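Phage-related conserved hypothetical protein, BB2244 (Bordetella bronchiseptica, PDB 2BDV) is of unknown function but belongs to the SOS response associated peptidase (SRAP) family, whose characterised members attach through an N-terminal cysteine to abasic sites in single-stranded DNA. Local coordinates at residues C2-Y14 against I95-A107. Sequence-based numbering, arbitrary orientation.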
ATOM      1  N   CYS A   2       4.535  -1.141   6.842  1.00 29.04           N
ATOM      2  CA  CYS A   2       3.078  -1.051   6.587  1.00 25.52           C
ATOM      3  C   CYS A   2       2.500  -2.463   6.576  1.00 22.09           C
ATOM      4  O   CYS A   2       2.414  -3.092   5.528  1.00 18.86           O
ATOM      5  CB  CYS A   2       2.830  -0.378   5.235  1.00 26.45           C
ATOM      6  SG  CYS A   2       1.289   0.558   5.221  1.00 27.36           S
ATOM      7  N   GLY A   3       2.103  -2.952   7.741  1.00 20.69           N
ATOM      8  CA  GLY A   3       1.576  -4.300   7.809  1.00 20.17           C
ATOM      9  C   GLY A   3       0.078  -4.393   7.970  1.00 19.55           C
ATOM     10  O   GLY A   3      -0.481  -5.487   7.963  1.00 20.27           O
ATOM     11  N   ARG A   4      -0.577  -3.246   8.090  1.00 20.76           N
ATOM     12  CA  ARG A   4      -2.014  -3.216   8.279  1.00 20.76           C
ATOM     13  C   ARG A   4      -2.550  -1.872   7.790  1.00 22.00           C
ATOM     14  O   ARG A   4      -1.951  -0.830   8.051  1.00 22.82           O
ATOM     15  CB  ARG A   4      -2.318  -3.381   9.770  1.00 21.63           C
ATOM     16  CG  ARG A   4      -3.684  -3.951  10.098  1.00 23.88           C
ATOM     17  CD  ARG A   4      -3.725  -5.453   9.829  1.00 24.50           C
ATOM     18  NE  ARG A   4      -2.726  -6.199  10.599  1.00 28.40           N
ATOM     19  CZ  ARG A   4      -2.789  -6.429  11.911  1.00 28.73           C
ATOM     20  NH1 ARG A   4      -1.827  -7.121  12.511  1.00 29.69           N
ATOM     21  NH2 ARG A   4      -3.807  -5.975  12.625  1.00 25.68           N
ATOM     22  N   ILE A   5      -3.671  -1.890   7.078  1.00 20.97           N
ATOM     23  CA  ILE A   5      -4.261  -0.648   6.593  1.00 21.31           C
ATOM     24  C   ILE A   5      -5.753  -0.627   6.903  1.00 22.05           C
ATOM     25  O   ILE A   5      -6.322  -1.612   7.389  1.00 22.05           O
ATOM     26  CB  ILE A   5      -4.120  -0.474   5.060  1.00 19.39           C
ATOM     27  CG1 ILE A   5      -4.822  -1.623   4.348  1.00 18.95           C
ATOM     28  CG2 ILE A   5      -2.657  -0.330   4.682  1.00 19.78           C
ATOM     29  CD1 ILE A   5      -4.930  -1.459   2.825  1.00 18.98           C
ATOM     30  N   ALA A   6      -6.383   0.506   6.611  1.00 19.67           N
ATOM     31  CA  ALA A   6      -7.813   0.659   6.831  1.00 21.37           C
ATOM     32  C   ALA A   6      -8.502   1.241   5.599  1.00 21.43           C
ATOM     33  O   ALA A   6      -8.055   2.243   5.044  1.00 22.12           O
ATOM     34  CB  ALA A   6      -8.069   1.558   8.051  1.00 19.94           C
ATOM     35  N   GLN A   7      -9.575   0.581   5.165  1.00 22.36           N
ATOM     36  CA  GLN A   7     -10.380   1.034   4.031  1.00 23.23           C
ATOM     37  C   GLN A   7     -11.818   1.127   4.540  1.00 24.63           C
ATOM     38  O   GLN A   7     -12.593   0.168   4.447  1.00 22.93           O
ATOM     39  CB  GLN A   7     -10.304   0.053   2.857  1.00 20.23           C
ATOM     40  CG  GLN A   7      -8.946   0.020   2.161  1.00 21.30           C
ATOM     41  CD  GLN A   7      -8.936  -0.853   0.911  1.00 20.72           C
ATOM     42  OE1 GLN A   7      -9.636  -1.863   0.839  1.00 19.74           O
ATOM     43  NE2 GLN A   7      -8.123  -0.473  -0.075  1.00 21.52           N
ATOM     44  N   LYS A   8     -12.166   2.287   5.087  1.00 26.94           N
ATOM     45  CA  LYS A   8     -13.499   2.502   5.634  1.00 30.60           C
ATOM     46  C   LYS A   8     -14.417   3.448   4.862  1.00 30.45           C
ATOM     47  O   LYS A   8     -15.624   3.467   5.101  1.00 32.06           O
ATOM     48  CB  LYS A   8     -13.389   2.947   7.089  1.00 32.51           C
ATOM     49  CG  LYS A   8     -12.238   3.877   7.397  1.00 36.26           C
ATOM     50  CD  LYS A   8     -12.003   3.914   8.905  1.00 39.12           C
ATOM     51  CE  LYS A   8     -11.045   5.020   9.296  1.00 41.23           C
ATOM     52  NZ  LYS A   8     -10.844   5.073  10.773  1.00 44.43           N
ATOM     53  N   SER A   9     -13.859   4.227   3.942  1.00 30.38           N
ATOM     54  CA  SER A   9     -14.676   5.136   3.148  1.00 30.14           C
ATOM     55  C   SER A   9     -15.385   4.379   2.042  1.00 31.78           C
ATOM     56  O   SER A   9     -14.996   3.270   1.681  1.00 33.17           O
ATOM     57  CB  SER A   9     -13.823   6.227   2.508  1.00 27.05           C
ATOM     58  OG  SER A   9     -13.290   7.089   3.485  1.00 28.20           O
ATOM     59  N   ALA A  10     -16.433   4.992   1.508  1.00 33.42           N
ATOM     60  CA  ALA A  10     -17.185   4.399   0.420  1.00 33.59           C
ATOM     61  C   ALA A  10     -16.244   4.298  -0.771  1.00 32.45           C
ATOM     62  O   ALA A  10     -15.442   5.196  -1.015  1.00 33.34           O
ATOM     63  CB  ALA A  10     -18.373   5.279   0.071  1.00 34.09           C
ATOM     64  N   PRO A  11     -16.322   3.195  -1.524  1.00 32.26           N
ATOM     65  CA  PRO A  11     -15.451   3.025  -2.689  1.00 30.22           C
ATOM     66  C   PRO A  11     -15.546   4.175  -3.702  1.00 30.52           C
ATOM     67  O   PRO A  11     -14.538   4.544  -4.303  1.00 28.64           O
ATOM     68  CB  PRO A  11     -15.896   1.680  -3.263  1.00 30.34           C
ATOM     69  CG  PRO A  11     -17.313   1.546  -2.783  1.00 32.94           C
ATOM     70  CD  PRO A  11     -17.224   2.044  -1.368  1.00 31.79           C
ATOM     71  N   GLU A  12     -16.737   4.752  -3.878  1.00 29.23           N
ATOM     72  CA  GLU A  12     -16.880   5.853  -4.823  1.00 30.89           C
ATOM     73  C   GLU A  12     -16.051   7.062  -4.400  1.00 29.27           C
ATOM     74  O   GLU A  12     -15.681   7.875  -5.240  1.00 30.43           O
ATOM     75  CB  GLU A  12     -18.345   6.277  -4.996  1.00 33.52           C
ATOM     76  CG  GLU A  12     -18.976   6.930  -3.785  1.00 38.85           C
ATOM     77  CD  GLU A  12     -19.733   5.940  -2.933  1.00 42.93           C
ATOM     78  OE1 GLU A  12     -20.415   6.372  -1.973  1.00 46.20           O
ATOM     79  OE2 GLU A  12     -19.644   4.725  -3.226  1.00 45.06           O
ATOM     80  N   ASP A  13     -15.756   7.185  -3.107  1.00 27.25           N
ATOM     81  CA  ASP A  13     -14.948   8.308  -2.644  1.00 26.44           C
ATOM     82  C   ASP A  13     -13.496   8.182  -3.128  1.00 24.74           C
ATOM     83  O   ASP A  13     -12.864   9.189  -3.445  1.00 22.75           O
ATOM     84  CB  ASP A  13     -14.975   8.418  -1.113  1.00 30.35           C
ATOM     85  CG  ASP A  13     -16.315   8.918  -0.577  1.00 32.72           C
ATOM     86  OD1 ASP A  13     -16.462   8.981   0.659  1.00 36.05           O
ATOM     87  OD2 ASP A  13     -17.217   9.249  -1.378  1.00 33.58           O
ATOM     88  N   TYR A  14     -12.972   6.955  -3.192  1.00 22.89           N
ATOM     89  CA  TYR A  14     -11.599   6.735  -3.646  1.00 20.26           C
ATOM     90  C   TYR A  14     -11.455   7.118  -5.111  1.00 20.14           C
ATOM     91  O   TYR A  14     -10.486   7.759  -5.505  1.00 19.43           O
ATOM     92  CB  TYR A  14     -11.175   5.269  -3.472  1.00 20.96           C
ATOM     93  CG  TYR A  14     -11.125   4.799  -2.030  1.00 21.47           C
ATOM     94  CD1 TYR A  14     -10.605   5.614  -1.035  1.00 17.65           C
ATOM     95  CD2 TYR A  14     -11.609   3.546  -1.666  1.00 20.95           C
ATOM     96  CE1 TYR A  14     -10.574   5.208   0.294  1.00 23.90           C
ATOM     97  CE2 TYR A  14     -11.583   3.120  -0.340  1.00 24.26           C
ATOM     98  CZ  TYR A  14     -11.065   3.963   0.638  1.00 25.17           C
ATOM     99  OH  TYR A  14     -11.063   3.573   1.954  1.00 27.79           O
ATOM    100  N   ILE A  95       0.146   0.140  -9.522  1.00 17.60           N
ATOM    101  CA  ILE A  95      -1.224   0.286  -9.045  1.00 17.72           C
ATOM    102  C   ILE A  95      -1.266   1.213  -7.833  1.00 17.14           C
ATOM    103  O   ILE A  95      -0.233   1.607  -7.290  1.00 16.44           O
ATOM    104  CB  ILE A  95      -1.822  -1.074  -8.607  1.00 16.72           C
ATOM    105  CG1 ILE A  95      -1.156  -1.549  -7.310  1.00 15.96           C
ATOM    106  CG2 ILE A  95      -1.610  -2.116  -9.699  1.00 17.94           C
ATOM    107  CD1 ILE A  95      -1.934  -2.637  -6.552  1.00 14.24           C
ATOM    108  N   LEU A  96      -2.477   1.548  -7.417  1.00 16.71           N
ATOM    109  CA  LEU A  96      -2.676   2.383  -6.253  1.00 17.13           C
ATOM    110  C   LEU A  96      -3.564   1.600  -5.294  1.00 16.20           C
ATOM    111  O   LEU A  96      -4.461   0.871  -5.720  1.00 13.36           O
ATOM    112  CB  LEU A  96      -3.354   3.702  -6.638  1.00 14.84           C
ATOM    113  CG  LEU A  96      -2.521   4.580  -7.569  1.00 16.35           C
ATOM    114  CD1 LEU A  96      -3.394   5.590  -8.281  1.00 15.23           C
ATOM    115  CD2 LEU A  96      -1.430   5.272  -6.750  1.00 16.26           C
ATOM    116  N   VAL A  97      -3.286   1.732  -4.000  1.00 16.21           N
ATOM    117  CA  VAL A  97      -4.075   1.077  -2.969  1.00 14.72           C
ATOM    118  C   VAL A  97      -4.657   2.163  -2.079  1.00 16.59           C
ATOM    119  O   VAL A  97      -3.940   2.769  -1.272  1.00 18.22           O
ATOM    120  CB  VAL A  97      -3.226   0.149  -2.076  1.00 14.15           C
ATOM    121  CG1 VAL A  97      -4.112  -0.463  -0.999  1.00 11.57           C
ATOM    122  CG2 VAL A  97      -2.581  -0.952  -2.908  1.00 11.50           C
ATOM    123  N   PRO A  98      -5.961   2.435  -2.214  1.00 17.64           N
ATOM    124  CA  PRO A  98      -6.596   3.465  -1.393  1.00 17.57           C
ATOM    125  C   PRO A  98      -6.661   3.054   0.080  1.00 19.14           C
ATOM    126  O   PRO A  98      -6.783   1.867   0.399  1.00 17.37           O
ATOM    127  CB  PRO A  98      -7.972   3.603  -2.033  1.00 16.90           C
ATOM    128  CG  PRO A  98      -8.231   2.246  -2.566  1.00 17.57           C
ATOM    129  CD  PRO A  98      -6.915   1.875  -3.181  1.00 17.40           C
ATOM    130  N   ALA A  99      -6.573   4.047   0.966  1.00 19.94           N
ATOM    131  CA  ALA A  99      -6.608   3.817   2.404  1.00 18.93           C
ATOM    132  C   ALA A  99      -6.908   5.076   3.218  1.00 20.10           C
ATOM    133  O   ALA A  99      -6.432   6.173   2.912  1.00 18.18           O
ATOM    134  CB  ALA A  99      -5.281   3.223   2.859  1.00 18.80           C
ATOM    135  N   ASP A 100      -7.694   4.902   4.270  1.00 21.21           N
ATOM    136  CA  ASP A 100      -8.040   6.008   5.146  1.00 23.19           C
ATOM    137  C   ASP A 100      -6.902   6.196   6.148  1.00 21.76           C
ATOM    138  O   ASP A 100      -6.752   7.262   6.751  1.00 22.90           O
ATOM    139  CB  ASP A 100      -9.369   5.688   5.832  1.00 24.08           C
ATOM    140  CG  ASP A 100     -10.519   5.626   4.840  1.00 28.00           C
ATOM    141  OD1 ASP A 100     -11.088   6.688   4.528  1.00 30.46           O
ATOM    142  OD2 ASP A 100     -10.839   4.525   4.343  1.00 29.37           O
ATOM    143  N   GLY A 101      -6.093   5.150   6.292  1.00 21.27           N
ATOM    144  CA  GLY A 101      -4.958   5.176   7.205  1.00 20.98           C
ATOM    145  C   GLY A 101      -4.295   3.808   7.351  1.00 20.89           C
ATOM    146  O   GLY A 101      -4.683   2.844   6.686  1.00 17.74           O
ATOM    147  N   TRP A 102      -3.288   3.708   8.215  1.00 19.48           N
ATOM    148  CA  TRP A 102      -2.600   2.438   8.417  1.00 18.44           C
ATOM    149  C   TRP A 102      -2.159   2.307   9.873  1.00 20.73           C
ATOM    150  O   TRP A 102      -2.237   3.268  10.648  1.00 22.36           O
ATOM    151  CB  TRP A 102      -1.392   2.317   7.461  1.00 17.50           C
ATOM    152  CG  TRP A 102      -0.218   3.228   7.768  1.00 14.63           C
ATOM    153  CD1 TRP A 102       0.897   2.911   8.484  1.00 12.75           C
ATOM    154  CD2 TRP A 102      -0.070   4.604   7.388  1.00 15.31           C
ATOM    155  NE1 TRP A 102       1.734   3.999   8.578  1.00 12.71           N
ATOM    156  CE2 TRP A 102       1.167   5.054   7.914  1.00 14.79           C
ATOM    157  CE3 TRP A 102      -0.861   5.505   6.654  1.00 16.85           C
ATOM    158  CZ2 TRP A 102       1.634   6.360   7.733  1.00 15.36           C
ATOM    159  CZ3 TRP A 102      -0.396   6.807   6.474  1.00 15.26           C
ATOM    160  CH2 TRP A 102       0.843   7.219   7.014  1.00 14.85           C
ATOM    161  N   TYR A 103      -1.706   1.116  10.252  1.00 18.53           N
ATOM    162  CA  TYR A 103      -1.280   0.897  11.622  1.00 18.92           C
ATOM    163  C   TYR A 103       0.194   0.555  11.766  1.00 19.96           C
ATOM    164  O   TYR A 103       0.774  -0.102  10.908  1.00 19.70           O
ATOM    165  CB  TYR A 103      -2.083  -0.231  12.260  1.00 18.77           C
ATOM    166  CG  TYR A 103      -3.581  -0.088  12.166  1.00 20.41           C
ATOM    167  CD1 TYR A 103      -4.269  -0.473  11.014  1.00 20.24           C
ATOM    168  CD2 TYR A 103      -4.316   0.397  13.242  1.00 20.34           C
ATOM    169  CE1 TYR A 103      -5.652  -0.383  10.941  1.00 18.95           C
ATOM    170  CE2 TYR A 103      -5.696   0.492  13.181  1.00 23.42           C
ATOM    171  CZ  TYR A 103      -6.359   0.099  12.028  1.00 22.50           C
ATOM    172  OH  TYR A 103      -7.731   0.185  11.979  1.00 22.90           O
ATOM    173  N   GLU A 104       0.782   1.012  12.867  1.00 20.15           N
ATOM    174  CA  GLU A 104       2.169   0.727  13.215  1.00 21.18           C
ATOM    175  C   GLU A 104       2.171   0.444  14.720  1.00 22.35           C
ATOM    176  O   GLU A 104       1.483   1.117  15.482  1.00 23.43           O
ATOM    177  CB  GLU A 104       3.082   1.925  12.929  1.00 18.43           C
ATOM    178  CG  GLU A 104       3.197   2.304  11.466  1.00 19.24           C
ATOM    179  CD  GLU A 104       4.072   3.516  11.260  1.00 17.84           C
ATOM    180  OE1 GLU A 104       4.126   4.035  10.125  1.00 18.51           O
ATOM    181  OE2 GLU A 104       4.711   3.950  12.238  1.00 20.00           O
ATOM    182  N   TRP A 105       2.943  -0.550  15.138  1.00 24.42           N
ATOM    183  CA  TRP A 105       3.031  -0.913  16.543  1.00 25.40           C
ATOM    184  C   TRP A 105       4.299  -0.338  17.171  1.00 28.89           C
ATOM    185  O   TRP A 105       5.410  -0.516  16.659  1.00 28.32           O
ATOM    186  CB  TRP A 105       3.008  -2.434  16.686  1.00 24.44           C
ATOM    187  CG  TRP A 105       1.652  -3.033  16.443  1.00 24.38           C
ATOM    188  CD1 TRP A 105       0.795  -3.555  17.384  1.00 25.19           C
ATOM    189  CD2 TRP A 105       0.984  -3.157  15.185  1.00 23.90           C
ATOM    190  NE1 TRP A 105      -0.362  -3.996  16.784  1.00 23.33           N
ATOM    191  CE2 TRP A 105      -0.274  -3.765  15.436  1.00 24.07           C
ATOM    192  CE3 TRP A 105       1.321  -2.815  13.866  1.00 23.55           C
ATOM    193  CZ2 TRP A 105      -1.191  -4.038  14.415  1.00 23.55           C
ATOM    194  CZ3 TRP A 105       0.402  -3.088  12.847  1.00 24.33           C
ATOM    195  CH2 TRP A 105      -0.838  -3.694  13.133  1.00 23.93           C
ATOM    196  N   LYS A 106       4.116   0.361  18.284  1.00 31.38           N
ATOM    197  CA  LYS A 106       5.217   0.984  18.994  1.00 34.65           C
ATOM    198  C   LYS A 106       5.713   0.063  20.099  1.00 34.97           C
ATOM    199  O   LYS A 106       4.990  -0.229  21.045  1.00 35.96           O
ATOM    200  CB  LYS A 106       4.751   2.314  19.591  1.00 36.18           C
ATOM    201  CG  LYS A 106       5.827   3.113  20.306  1.00 38.32           C
ATOM    202  CD  LYS A 106       6.930   3.532  19.351  1.00 41.74           C
ATOM    203  CE  LYS A 106       7.887   4.531  19.999  1.00 43.78           C
ATOM    204  NZ  LYS A 106       7.220   5.817  20.365  1.00 45.58           N
ATOM    205  N   ALA A 107       6.946  -0.404  19.965  1.00 36.50           N
ATOM    206  CA  ALA A 107       7.533  -1.282  20.961  1.00 37.50           C
ATOM    207  C   ALA A 107       7.584  -0.525  22.280  1.00 38.65           C
ATOM    208  O   ALA A 107       8.162   0.556  22.351  1.00 37.95           O
ATOM    209  CB  ALA A 107       8.935  -1.685  20.532  1.00 37.79           C
TER
HETATM  210  O   HOH W   1       2.607  -1.836  10.424  1.00 27.71           O
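Asp-100, at the corner between strands 95-99 and 101-107, draws Lys-8, Ser-9 and Tyr-14 to its carboxylate. OD2 takes three hydrogen bonds, from Lys-8 N at 2.7 Å, from Ser-9 N and from Tyr-14 OH (2.6 Å), all three out of the carboxylate plane, the two amides toward one face and the Tyr-14 hydroxyl toward the other. Ser-9 OG makes a very short 2.5 Å contact with Asp-100 OD1, and the bonds to both oxygens should restrict the group's rotation. The same Tyr-14 ring lays one face on Pro-98, CB sitting 3.5 Å from the ring centroid in a CH-pi contact. Gln-7 reaches back to the same proline: with its chain extended beyond CG (chi2 -174°), NE2 gives a nearly straight 2.7 Å bond to Pro-98 O and also binds Leu-43 O.

Ile-5 and Trp-102 form a non-hydrogen-bonded antiparallel pair, flanked by the bond from Tyr-103 N to Arg-4 O. Arg-4 bends at chi2 and chi3, which turns one face of its guanidinium onto the CH2 corner of the Trp-105 ring (CZ to CH2 3.6 Å, planes 54° apart); NH2 bonds Val-209 O and Asn-35 OD1. Cys-2 SG approaches the five-membered ring of Trp-102 obliquely, 4.5 Å from its centroid. Strand 5-7 pairs antiparallel with 101-107 in the sheet that continues to 116-123. Cys-2, whose N is bonded to Asp-163 OD2, sits beside this sheet and is probably the residue that links to abasic DNA, as in SRAP relatives.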